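PDB 3SBU: DUF4348 domain-containing protein from Bacteroides fragilis, which is of unknown function but adopts an NTF2-like, cystatin-like fold and is probably carried to the cell envelope as a lipoprotein. Local coordinates for residues R58-P64 with A135-I141; L94-D100 with Q218-A224; Q168-I172 with L196-F200. Where two conformers were deposited one is given. Residue numbers count along the deposited sequence, not the author numbering.

Contact 1 (R58-P64 with A135-I141)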
loop_
_atom_site.group_PDB
_atom_site.type_symbol
_atom_site.label_atom_id
_atom_site.label_comp_id
_atom_site.label_asym_id
_atom_site.label_seq_id
_atom_site.Cartn_x
_atom_site.Cartn_y
_atom_site.Cartn_z
ATOM N N ARG A 58 -9.895 -18.644 -33.678
ATOM C CA ARG A 58 -8.436 -18.580 -33.530
ATOM C C ARG A 58 -7.811 -19.840 -32.913
ATOM O O ARG A 58 -6.676 -19.779 -32.439
ATOM C CB ARG A 58 -7.986 -17.318 -32.740
ATOM C CG ARG A 58 -8.821 -16.041 -32.943
ATOM C CD ARG A 58 -8.909 -15.526 -34.375
ATOM N NE ARG A 58 -7.646 -14.935 -34.797
ATOM C CZ ARG A 58 -7.392 -13.633 -34.815
ATOM N NH1 ARG A 58 -8.336 -12.758 -34.494
ATOM N NH2 ARG A 58 -6.203 -13.194 -35.182
ATOM N N VAL A 59 -8.506 -20.987 -32.983
ATOM C CA VAL A 59 -7.961 -22.265 -32.518
ATOM C C VAL A 59 -7.823 -23.162 -33.752
ATOM O O VAL A 59 -8.798 -23.336 -34.497
ATOM C CB VAL A 59 -8.785 -22.920 -31.376
ATOM C CG1 VAL A 59 -8.125 -24.207 -30.883
ATOM C CG2 VAL A 59 -8.977 -21.959 -30.207
ATOM N N VAL A 60 -6.602 -23.676 -34.005
ATOM C CA VAL A 60 -6.331 -24.585 -35.132
ATOM C C VAL A 60 -6.993 -25.927 -34.799
ATOM O O VAL A 60 -6.787 -26.439 -33.701
ATOM C CB VAL A 60 -4.803 -24.733 -35.434
ATOM C CG1 VAL A 60 -4.525 -25.897 -36.391
ATOM C CG2 VAL A 60 -4.216 -23.442 -35.987
ATOM N N PHE A 61 -7.822 -26.460 -35.715
ATOM C CA PHE A 61 -8.508 -27.736 -35.512
ATOM C C PHE A 61 -8.189 -28.734 -36.633
ATOM O O PHE A 61 -8.197 -28.325 -37.798
ATOM C CB PHE A 61 -10.033 -27.544 -35.398
ATOM C CG PHE A 61 -10.488 -26.868 -34.125
ATOM C CD1 PHE A 61 -10.332 -27.490 -32.891
ATOM C CD2 PHE A 61 -11.094 -25.616 -34.162
ATOM C CE1 PHE A 61 -10.765 -26.872 -31.717
ATOM C CE2 PHE A 61 -11.521 -24.994 -32.986
ATOM C CZ PHE A 61 -11.364 -25.632 -31.771
ATOM N N PRO A 62 -7.954 -30.044 -36.329
ATOM C CA PRO A 62 -7.858 -30.658 -34.982
ATOM C C PRO A 62 -6.641 -30.091 -34.246
ATOM O O PRO A 62 -5.578 -29.921 -34.860
ATOM C CB PRO A 62 -7.743 -32.159 -35.282
ATOM C CG PRO A 62 -7.135 -32.229 -36.657
ATOM C CD PRO A 62 -7.661 -31.024 -37.396
ATOM N N LEU A 63 -6.822 -29.713 -32.966
ATOM C CA LEU A 63 -5.759 -29.093 -32.170
ATOM C C LEU A 63 -4.821 -30.133 -31.569
ATOM O O LEU A 63 -5.252 -30.941 -30.742
ATOM C CB LEU A 63 -6.344 -28.197 -31.058
ATOM C CG LEU A 63 -5.342 -27.401 -30.183
ATOM C CD1 LEU A 63 -4.840 -26.132 -30.897
ATOM C CD2 LEU A 63 -5.969 -27.021 -28.868
ATOM N N PRO A 64 -3.532 -30.134 -31.965
ATOM C CA PRO A 64 -2.578 -31.063 -31.329
ATOM C C PRO A 64 -2.478 -30.784 -29.823
ATOM O O PRO A 64 -2.245 -29.642 -29.432
ATOM C CB PRO A 64 -1.249 -30.771 -32.043
ATOM C CG PRO A 64 -1.605 -29.972 -33.248
ATOM C CD PRO A 64 -2.860 -29.242 -32.927
ATOM N N ALA A 135 -2.343 -12.649 -37.762
ATOM C CA ALA A 135 -3.459 -13.178 -36.984
ATOM C C ALA A 135 -3.004 -14.265 -35.977
ATOM O O ALA A 135 -2.530 -15.331 -36.391
ATOM C CB ALA A 135 -4.522 -13.733 -37.922
ATOM N N TRP A 136 -3.161 -13.989 -34.656
ATOM C CA TRP A 136 -2.769 -14.913 -33.572
ATOM C C TRP A 136 -3.673 -16.139 -33.524
ATOM O O TRP A 136 -4.901 -16.011 -33.512
ATOM C CB TRP A 136 -2.767 -14.217 -32.210
ATOM C CG TRP A 136 -1.637 -13.260 -32.001
ATOM C CD1 TRP A 136 -1.690 -11.896 -32.079
ATOM C CD2 TRP A 136 -0.279 -13.594 -31.689
ATOM N NE1 TRP A 136 -0.449 -11.361 -31.829
ATOM C CE2 TRP A 136 0.438 -12.379 -31.589
ATOM C CE3 TRP A 136 0.408 -14.805 -31.492
ATOM C CZ2 TRP A 136 1.810 -12.340 -31.299
ATOM C CZ3 TRP A 136 1.764 -14.766 -31.192
ATOM C CH2 TRP A 136 2.452 -13.546 -31.100
HETATM N N MSE A 137 -3.056 -17.331 -33.537
HETATM C CA MSE A 137 -3.744 -18.625 -33.525
HETATM C C MSE A 137 -3.205 -19.543 -32.426
HETATM O O MSE A 137 -1.994 -19.574 -32.207
HETATM C CB MSE A 137 -3.565 -19.355 -34.881
HETATM C CG MSE A 137 -4.035 -18.580 -36.109
HETATM SE SE MSE A 137 -5.956 -18.495 -36.292
HETATM C CE MSE A 137 -6.342 -20.360 -36.685
ATOM N N LEU A 138 -4.087 -20.340 -31.786
ATOM C CA LEU A 138 -3.661 -21.365 -30.836
ATOM C C LEU A 138 -3.274 -22.575 -31.689
ATOM O O LEU A 138 -4.097 -23.077 -32.458
ATOM C CB LEU A 138 -4.740 -21.692 -29.778
ATOM C CG LEU A 138 -4.404 -22.822 -28.774
ATOM C CD1 LEU A 138 -3.217 -22.465 -27.904
ATOM C CD2 LEU A 138 -5.591 -23.150 -27.910
ATOM N N GLU A 139 -2.002 -22.977 -31.613
ATOM C CA GLU A 139 -1.431 -24.046 -32.433
ATOM C C GLU A 139 -1.370 -25.386 -31.727
ATOM O O GLU A 139 -1.489 -26.404 -32.401
ATOM C CB GLU A 139 -0.009 -23.659 -32.887
ATOM C CG GLU A 139 0.046 -22.451 -33.808
ATOM C CD GLU A 139 -0.509 -22.613 -35.211
ATOM O OE1 GLU A 139 -0.430 -23.731 -35.771
ATOM O OE2 GLU A 139 -0.997 -21.604 -35.766
ATOM N N ALA A 140 -1.125 -25.402 -30.401
ATOM C CA ALA A 140 -0.986 -26.624 -29.604
ATOM C C ALA A 140 -1.085 -26.341 -28.114
ATOM O O ALA A 140 -0.884 -25.206 -27.671
ATOM C CB ALA A 140 0.363 -27.296 -29.896
ATOM N N ILE A 141 -1.368 -27.378 -27.346
ATOM C CA ILE A 141 -1.386 -27.337 -25.888
ATOM C C ILE A 141 -0.565 -28.518 -25.436
ATOM O O ILE A 141 -0.745 -29.598 -25.980
ATOM C CB ILE A 141 -2.820 -27.335 -25.253
ATOM C CG1 ILE A 141 -3.607 -26.058 -25.629
ATOM C CG2 ILE A 141 -2.747 -27.487 -23.709
ATOM C CD1 ILE A 141 -5.100 -26.106 -25.289
#
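Residues 58-60 run parallel to the start of strand 136-143, with Val-59 bridged to Leu-138 at a CA-CA distance of 4.7 Å. As in a parallel ladder, Leu-138 bonds to both neighbours of its partner: Leu-138 N donates to Arg-58 O (2.7 Å), and Val-60 N donates to Leu-138 O (3.0 Å). The chain then swings out through Phe-61 and Pro-62, whose preceding peptide is cis, and returns at Pro-64, where Pro-64 O accepts from Ile-141 N (3.2 Å). A proline has no N-H to offer, but its carbonyl can still accept.

Apolar side chains pack between the segments. Leu-63 spans two strand residues, its CD1 lying 4.0 Å from Leu-138 CG and its CD2 3.8 Å from Ile-141 CD1, while Val-59 CG1 meets Leu-138 CD2 at 4.0 Å. Val-60 CG2 rests 3.8 Å from CE of the selenomethionine Met-137. The long Arg-58 passes the selenium (NE to SE 4.2 Å) to reach its charge partner, Asp-38, which also accepts from Trp-136 N.

Segment 58-64 leads helix 52-57 into strand 65-67 of a mixed sheet, in which 65-67 lies parallel and 128-131 antiparallel to 136-143; the single bridge at Val-59 begins this parallel pairing ahead of the strand proper. Phe-44 and Phe-48 of helix 41-50 pack on Arg-58.

Contact 2 (L94-D100 with Q218-A224)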
loop_
_atom_site.group_PDB
_atom_site.type_symbol
_atom_site.label_atom_id
_atom_site.label_comp_id
_atom_site.label_asym_id
_atom_site.label_seq_id
_atom_site.Cartn_x
_atom_site.Cartn_y
_atom_site.Cartn_z
ATOM N N LEU A 94 6.794 -14.527 -14.847
ATOM C CA LEU A 94 8.020 -14.950 -14.193
ATOM C C LEU A 94 9.220 -14.668 -15.041
ATOM O O LEU A 94 9.201 -14.898 -16.252
ATOM C CB LEU A 94 7.980 -16.454 -13.863
ATOM C CG LEU A 94 7.308 -16.796 -12.542
ATOM C CD1 LEU A 94 6.806 -18.223 -12.566
ATOM C CD2 LEU A 94 8.267 -16.577 -11.370
ATOM N N PHE A 95 10.290 -14.214 -14.394
ATOM C CA PHE A 95 11.569 -13.890 -15.027
ATOM C C PHE A 95 12.700 -14.396 -14.134
ATOM O O PHE A 95 12.482 -14.607 -12.952
ATOM C CB PHE A 95 11.691 -12.328 -15.219
ATOM C CG PHE A 95 10.538 -11.685 -15.950
ATOM C CD1 PHE A 95 9.400 -11.256 -15.258
ATOM C CD2 PHE A 95 10.570 -11.542 -17.329
ATOM C CE1 PHE A 95 8.303 -10.702 -15.939
ATOM C CE2 PHE A 95 9.473 -10.995 -18.018
ATOM C CZ PHE A 95 8.343 -10.578 -17.316
ATOM N N ASP A 96 13.904 -14.503 -14.684
ATOM C CA ASP A 96 15.133 -14.860 -13.974
ATOM C C ASP A 96 16.011 -13.637 -13.763
ATOM O O ASP A 96 16.911 -13.663 -12.919
ATOM C CB ASP A 96 15.964 -15.856 -14.823
ATOM C CG ASP A 96 15.375 -17.230 -14.960
ATOM O OD1 ASP A 96 14.286 -17.473 -14.382
ATOM O OD2 ASP A 96 15.989 -18.064 -15.642
ATOM N N ARG A 97 15.836 -12.624 -14.634
ATOM C CA ARG A 97 16.642 -11.401 -14.703
ATOM C C ARG A 97 15.745 -10.219 -14.991
ATOM O O ARG A 97 14.870 -10.326 -15.836
ATOM C CB ARG A 97 17.666 -11.541 -15.840
ATOM C CG ARG A 97 18.445 -12.839 -15.861
ATOM C CD ARG A 97 19.398 -12.903 -17.020
ATOM N NE ARG A 97 18.703 -13.197 -18.272
ATOM C CZ ARG A 97 19.292 -13.778 -19.309
ATOM N NH1 ARG A 97 20.583 -14.104 -19.255
ATOM N NH2 ARG A 97 18.602 -14.039 -20.406
ATOM N N GLU A 98 16.011 -9.075 -14.358
ATOM C CA GLU A 98 15.202 -7.871 -14.454
ATOM C C GLU A 98 15.139 -7.354 -15.885
ATOM O O GLU A 98 14.071 -6.913 -16.316
ATOM C CB GLU A 98 15.761 -6.782 -13.513
ATOM C CG GLU A 98 14.879 -5.547 -13.458
ATOM C CD GLU A 98 15.402 -4.410 -12.604
ATOM O OE1 GLU A 98 16.503 -4.546 -12.031
ATOM O OE2 GLU A 98 14.704 -3.380 -12.511
ATOM N N GLU A 99 16.271 -7.372 -16.619
ATOM C CA GLU A 99 16.313 -6.819 -17.985
ATOM C C GLU A 99 15.395 -7.583 -18.956
ATOM O O GLU A 99 14.957 -7.003 -19.949
ATOM C CB GLU A 99 17.750 -6.728 -18.545
ATOM C CG GLU A 99 18.433 -8.081 -18.729
ATOM C CD GLU A 99 19.119 -8.668 -17.502
ATOM O OE1 GLU A 99 18.802 -8.271 -16.353
ATOM O OE2 GLU A 99 20.049 -9.478 -17.706
ATOM N N ASP A 100 15.079 -8.854 -18.648
ATOM C CA ASP A 100 14.171 -9.668 -19.462
ATOM C C ASP A 100 12.717 -9.166 -19.409
ATOM O O ASP A 100 11.952 -9.491 -20.304
ATOM C CB ASP A 100 14.240 -11.143 -19.060
ATOM C CG ASP A 100 15.553 -11.812 -19.471
ATOM O OD1 ASP A 100 16.253 -11.263 -20.364
ATOM O OD2 ASP A 100 15.882 -12.864 -18.898
ATOM N N GLN A 218 11.684 -14.599 -22.372
ATOM C CA GLN A 218 12.534 -14.438 -21.196
ATOM C C GLN A 218 13.116 -15.775 -20.742
ATOM O O GLN A 218 12.445 -16.785 -20.796
ATOM C CB GLN A 218 11.795 -13.749 -20.012
ATOM C CG GLN A 218 10.690 -14.591 -19.310
ATOM C CD GLN A 218 9.336 -14.369 -19.927
ATOM O OE1 GLN A 218 9.187 -14.104 -21.131
ATOM N NE2 GLN A 218 8.304 -14.532 -19.108
ATOM N N GLN A 219 14.344 -15.750 -20.247
ATOM C CA GLN A 219 15.021 -16.927 -19.709
ATOM C C GLN A 219 14.214 -17.498 -18.555
ATOM O O GLN A 219 13.716 -16.756 -17.674
ATOM C CB GLN A 219 16.439 -16.563 -19.235
ATOM C CG GLN A 219 17.237 -17.774 -18.735
ATOM C CD GLN A 219 18.488 -17.299 -18.081
ATOM O OE1 GLN A 219 19.517 -17.088 -18.740
ATOM N NE2 GLN A 219 18.432 -17.159 -16.764
ATOM N N ASN A 220 14.052 -18.812 -18.623
ATOM C CA ASN A 220 13.357 -19.611 -17.628
ATOM C C ASN A 220 14.228 -20.824 -17.371
ATOM O O ASN A 220 14.007 -21.889 -17.944
ATOM C CB ASN A 220 11.965 -19.977 -18.147
ATOM C CG ASN A 220 11.078 -20.671 -17.155
ATOM O OD1 ASN A 220 10.021 -21.182 -17.520
ATOM N ND2 ASN A 220 11.442 -20.664 -15.884
ATOM N N ASP A 221 15.280 -20.630 -16.573
ATOM C CA ASP A 221 16.259 -21.685 -16.274
ATOM C C ASP A 221 16.029 -22.167 -14.847
ATOM O O ASP A 221 15.995 -21.346 -13.933
ATOM C CB ASP A 221 17.673 -21.118 -16.500
ATOM C CG ASP A 221 18.885 -21.917 -16.020
ATOM O OD1 ASP A 221 18.713 -23.095 -15.626
ATOM O OD2 ASP A 221 20.011 -21.347 -16.020
ATOM N N ASP A 222 15.875 -23.499 -14.626
ATOM C CA ASP A 222 15.607 -23.962 -13.256
ATOM C C ASP A 222 16.862 -23.913 -12.387
ATOM O O ASP A 222 16.737 -24.011 -11.181
ATOM C CB ASP A 222 14.915 -25.341 -13.195
ATOM C CG ASP A 222 15.700 -26.445 -13.847
ATOM O OD1 ASP A 222 15.810 -26.436 -15.101
ATOM O OD2 ASP A 222 16.161 -27.346 -13.119
ATOM N N ASN A 223 18.035 -23.631 -12.951
ATOM C CA ASN A 223 19.227 -23.424 -12.129
ATOM C C ASN A 223 19.419 -21.922 -11.762
ATOM O O ASN A 223 20.280 -21.606 -10.941
ATOM C CB ASN A 223 20.465 -23.965 -12.834
ATOM C CG ASN A 223 20.362 -25.439 -13.134
ATOM O OD1 ASN A 223 20.076 -26.269 -12.247
ATOM N ND2 ASN A 223 20.531 -25.779 -14.411
ATOM N N ALA A 224 18.629 -21.006 -12.365
ATOM C CA ALA A 224 18.728 -19.544 -12.080
ATOM C C ALA A 224 18.658 -19.288 -10.561
ATOM O O ALA A 224 17.820 -19.882 -9.898
ATOM C CB ALA A 224 17.599 -18.797 -12.788
HETATM O O HOH W 1 14.029 -14.086 -17.462
#
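Three direct hydrogen bonds join these segments, and each uses a side chain because the backbones do not pair. Asp-96 OD2 takes two of them, from Asp-221 N and from Gln-219 NE2, both at 2.8 Å; a carboxylate oxygen, with two lone pairs and a share of the negative charge, suits this double role. The third runs from Gln-218 NE2 to Leu-94 O (3.0 Å), while Gln-218 OE1 accepts from Tyr-216 N, so the amide uses both its ends.

One water links the segments further: it accepts from Asp-96 N (2.8 Å) and donates to Asp-100 OD2 (2.6 Å) and Gln-219 O (2.7 Å). A salt bridge, Arg-97 NE to Asp-100 OD2 (2.9 Å), braces the turn 97-100, beside the backbone bond from Asp-100 N to Arg-97 O (3.2 Å). In the other segment Asp-221 OD1 accepts from Asn-223 N (2.8 Å), an Asx turn within the type I turn 221-224.

Van der Waals contacts are few: Gln-218 CG lies 3.6 Å from Phe-95 CD2, and the small methyl Ala-224 CB fits 3.4 Å from Asp-96 OD2.

Strand 93-95 pairs antiparallel with 226-230, whose Lys-227 forms a salt bridge with Asp-96 OD1; loop 218-224 passes the end of 93-95 between strands 212-215 and 226-230.

Contact 3 (Q168-I172 with L196-F200)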
loop_
_atom_site.group_PDB
_atom_site.type_symbol
_atom_site.label_atom_id
_atom_site.label_comp_id
_atom_site.label_asym_id
_atom_site.label_seq_id
_atom_site.Cartn_x
_atom_site.Cartn_y
_atom_site.Cartn_z
ATOM N N GLN A 168 6.743 -18.291 5.461
ATOM C CA GLN A 168 6.897 -17.034 4.745
ATOM C C GLN A 168 7.764 -16.068 5.545
ATOM O O GLN A 168 8.711 -15.518 4.993
ATOM C CB GLN A 168 5.521 -16.425 4.463
ATOM C CG GLN A 168 5.552 -15.302 3.465
ATOM C CD GLN A 168 4.215 -14.637 3.315
ATOM O OE1 GLN A 168 4.001 -13.535 3.810
ATOM N NE2 GLN A 168 3.304 -15.264 2.587
ATOM N N SER A 169 7.490 -15.915 6.856
ATOM C CA SER A 169 8.242 -15.020 7.750
ATOM C C SER A 169 9.726 -15.416 7.870
ATOM O O SER A 169 10.575 -14.543 8.040
ATOM C CB SER A 169 7.597 -14.973 9.135
ATOM O OG SER A 169 7.678 -16.211 9.820
ATOM N N ARG A 170 10.035 -16.723 7.753
ATOM C CA ARG A 170 11.406 -17.223 7.835
ATOM C C ARG A 170 12.146 -17.096 6.476
ATOM O O ARG A 170 13.362 -17.301 6.429
ATOM C CB ARG A 170 11.422 -18.700 8.297
ATOM C CG ARG A 170 10.792 -18.966 9.653
ATOM C CD ARG A 170 11.221 -20.318 10.184
ATOM N NE ARG A 170 10.304 -20.795 11.221
ATOM C CZ ARG A 170 9.867 -22.044 11.319
ATOM N NH1 ARG A 170 10.216 -22.951 10.412
ATOM N NH2 ARG A 170 9.048 -22.390 12.301
ATOM N N ARG A 171 11.413 -16.789 5.379
ATOM C CA ARG A 171 11.981 -16.710 4.031
ATOM C C ARG A 171 11.886 -15.293 3.415
ATOM O O ARG A 171 11.710 -15.140 2.205
ATOM C CB ARG A 171 11.310 -17.764 3.133
ATOM C CG ARG A 171 11.555 -19.217 3.592
ATOM C CD ARG A 171 13.041 -19.573 3.593
ATOM N NE ARG A 171 13.245 -21.017 3.664
ATOM C CZ ARG A 171 13.323 -21.818 2.606
ATOM N NH1 ARG A 171 13.233 -21.322 1.379
ATOM N NH2 ARG A 171 13.500 -23.117 2.768
ATOM N N ILE A 172 12.047 -14.258 4.265
ATOM C CA ILE A 172 12.052 -12.848 3.861
ATOM C C ILE A 172 13.315 -12.224 4.421
ATOM O O ILE A 172 13.566 -12.336 5.618
ATOM C CB ILE A 172 10.771 -12.070 4.293
ATOM C CG1 ILE A 172 9.537 -12.621 3.555
ATOM C CG2 ILE A 172 10.931 -10.539 4.051
ATOM C CD1 ILE A 172 8.291 -12.273 4.152
ATOM N N LEU A 196 9.075 -7.205 9.059
ATOM C CA LEU A 196 8.150 -8.318 8.846
ATOM C C LEU A 196 6.683 -7.915 9.068
ATOM O O LEU A 196 5.833 -8.341 8.285
ATOM C CB LEU A 196 8.516 -9.556 9.687
ATOM C CG LEU A 196 9.855 -10.254 9.349
ATOM C CD1 LEU A 196 10.091 -11.445 10.255
ATOM C CD2 LEU A 196 9.918 -10.718 7.893
ATOM N N ASN A 197 6.388 -7.077 10.069
ATOM C CA ASN A 197 5.020 -6.608 10.318
ATOM C C ASN A 197 4.518 -5.717 9.173
ATOM O O ASN A 197 3.348 -5.808 8.807
ATOM C CB ASN A 197 4.927 -5.859 11.654
ATOM C CG ASN A 197 5.100 -6.757 12.863
ATOM O OD1 ASN A 197 4.744 -7.945 12.868
ATOM N ND2 ASN A 197 5.655 -6.196 13.923
ATOM N N GLN A 198 5.411 -4.890 8.584
ATOM C CA GLN A 198 5.049 -4.022 7.480
ATOM C C GLN A 198 4.823 -4.851 6.215
ATOM O O GLN A 198 3.931 -4.529 5.436
ATOM C CB GLN A 198 6.104 -2.942 7.247
ATOM C CG GLN A 198 6.179 -1.897 8.358
ATOM C CD GLN A 198 7.394 -1.016 8.166
ATOM O OE1 GLN A 198 8.532 -1.479 8.023
ATOM N NE2 GLN A 198 7.176 0.259 8.015
ATOM N N TRP A 199 5.591 -5.926 6.021
ATOM C CA TRP A 199 5.399 -6.799 4.859
ATOM C C TRP A 199 3.997 -7.457 4.928
ATOM O O TRP A 199 3.303 -7.530 3.913
ATOM C CB TRP A 199 6.504 -7.856 4.740
ATOM C CG TRP A 199 6.069 -9.089 3.992
ATOM C CD1 TRP A 199 5.651 -10.268 4.530
ATOM C CD2 TRP A 199 5.908 -9.218 2.568
ATOM N NE1 TRP A 199 5.279 -11.139 3.532
ATOM C CE2 TRP A 199 5.430 -10.524 2.317
ATOM C CE3 TRP A 199 6.074 -8.338 1.481
ATOM C CZ2 TRP A 199 5.165 -10.992 1.018
ATOM C CZ3 TRP A 199 5.814 -8.801 0.199
ATOM C CH2 TRP A 199 5.372 -10.113 -0.027
ATOM N N PHE A 200 3.574 -7.896 6.116
ATOM C CA PHE A 200 2.260 -8.519 6.256
ATOM C C PHE A 200 1.124 -7.544 5.927
ATOM O O PHE A 200 0.134 -7.967 5.340
ATOM C CB PHE A 200 2.071 -9.160 7.648
ATOM C CG PHE A 200 2.905 -10.413 7.824
ATOM C CD1 PHE A 200 3.030 -11.342 6.787
ATOM C CD2 PHE A 200 3.539 -10.682 9.031
ATOM C CE1 PHE A 200 3.813 -12.483 6.937
ATOM C CE2 PHE A 200 4.293 -11.844 9.193
ATOM C CZ PHE A 200 4.440 -12.726 8.134
#
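Leu-196, the first residue of helix 196-201, opens the contact with its branched tip: CD2 lies 3.9 Å from Ile-172 CB, and CD1 is 3.8 Å from Ser-169 O near the end of helix 165-170. Asn-197 and Gln-198 follow on a different side of the helix, where their polar amides suit a subunit interface; Asn-197 ND2 donates to Glu-148 of the second subunit and Gln-198 NE2 to the carbonyl of Ile-146 of that subunit. In sequence the two helical segments flank an antiparallel hairpin, strands 176-182 and 189-194, so this packing brings together the helical segments at the two ends of the hairpin, within the NTF2-like family region.

One turn on from Leu-196, Trp-199 brings its indole to the first segment. Its NE1 donates to Gln-168 OE1 at 2.7 Å and 166°, a bond that satisfies the one polar atom of a buried ring; the same glutamine spends its NE2 on Phe-161 O. Ile-172 CD1 covers a face of the five-membered ring, 3.5 Å from its centroid, in a CH-pi contact, while Phe-256 meets the tryptophan edge-to-face. Phe-200 comes last, tied to Leu-196 by the helical bond from its N to Leu-196 O (3.2 Å). Its ring presents its edge to the first segment, CE1 3.3 Å from Gln-168 OE1 and CZ 4.0 Å from Ser-169 CB.

The contacts are strung out across the chain: the centres of contacts 1 and 2 are about 27 Å apart, those of 2 and 3 about 24 Å, and those of 1 and 3 about 43 Å, on opposite sides of the chain's centre. Contact 1 sits on strand 136-143 of the mixed sheet, with 58-64 leading into its strand 65-67. Contact 2 lies where the chain leaves that sheet's edge strand 212-215 and enters 226-230 of the five-stranded sheet. Along the sequence contacts 1 and 2 interlock, their segments alternating, whereas contact 3 is nested wholly within the loop contact 2 closes. Early and late parts of the chain are therefore interwoven, while contact 3 holds a more local helix pair, reaching the second subunit.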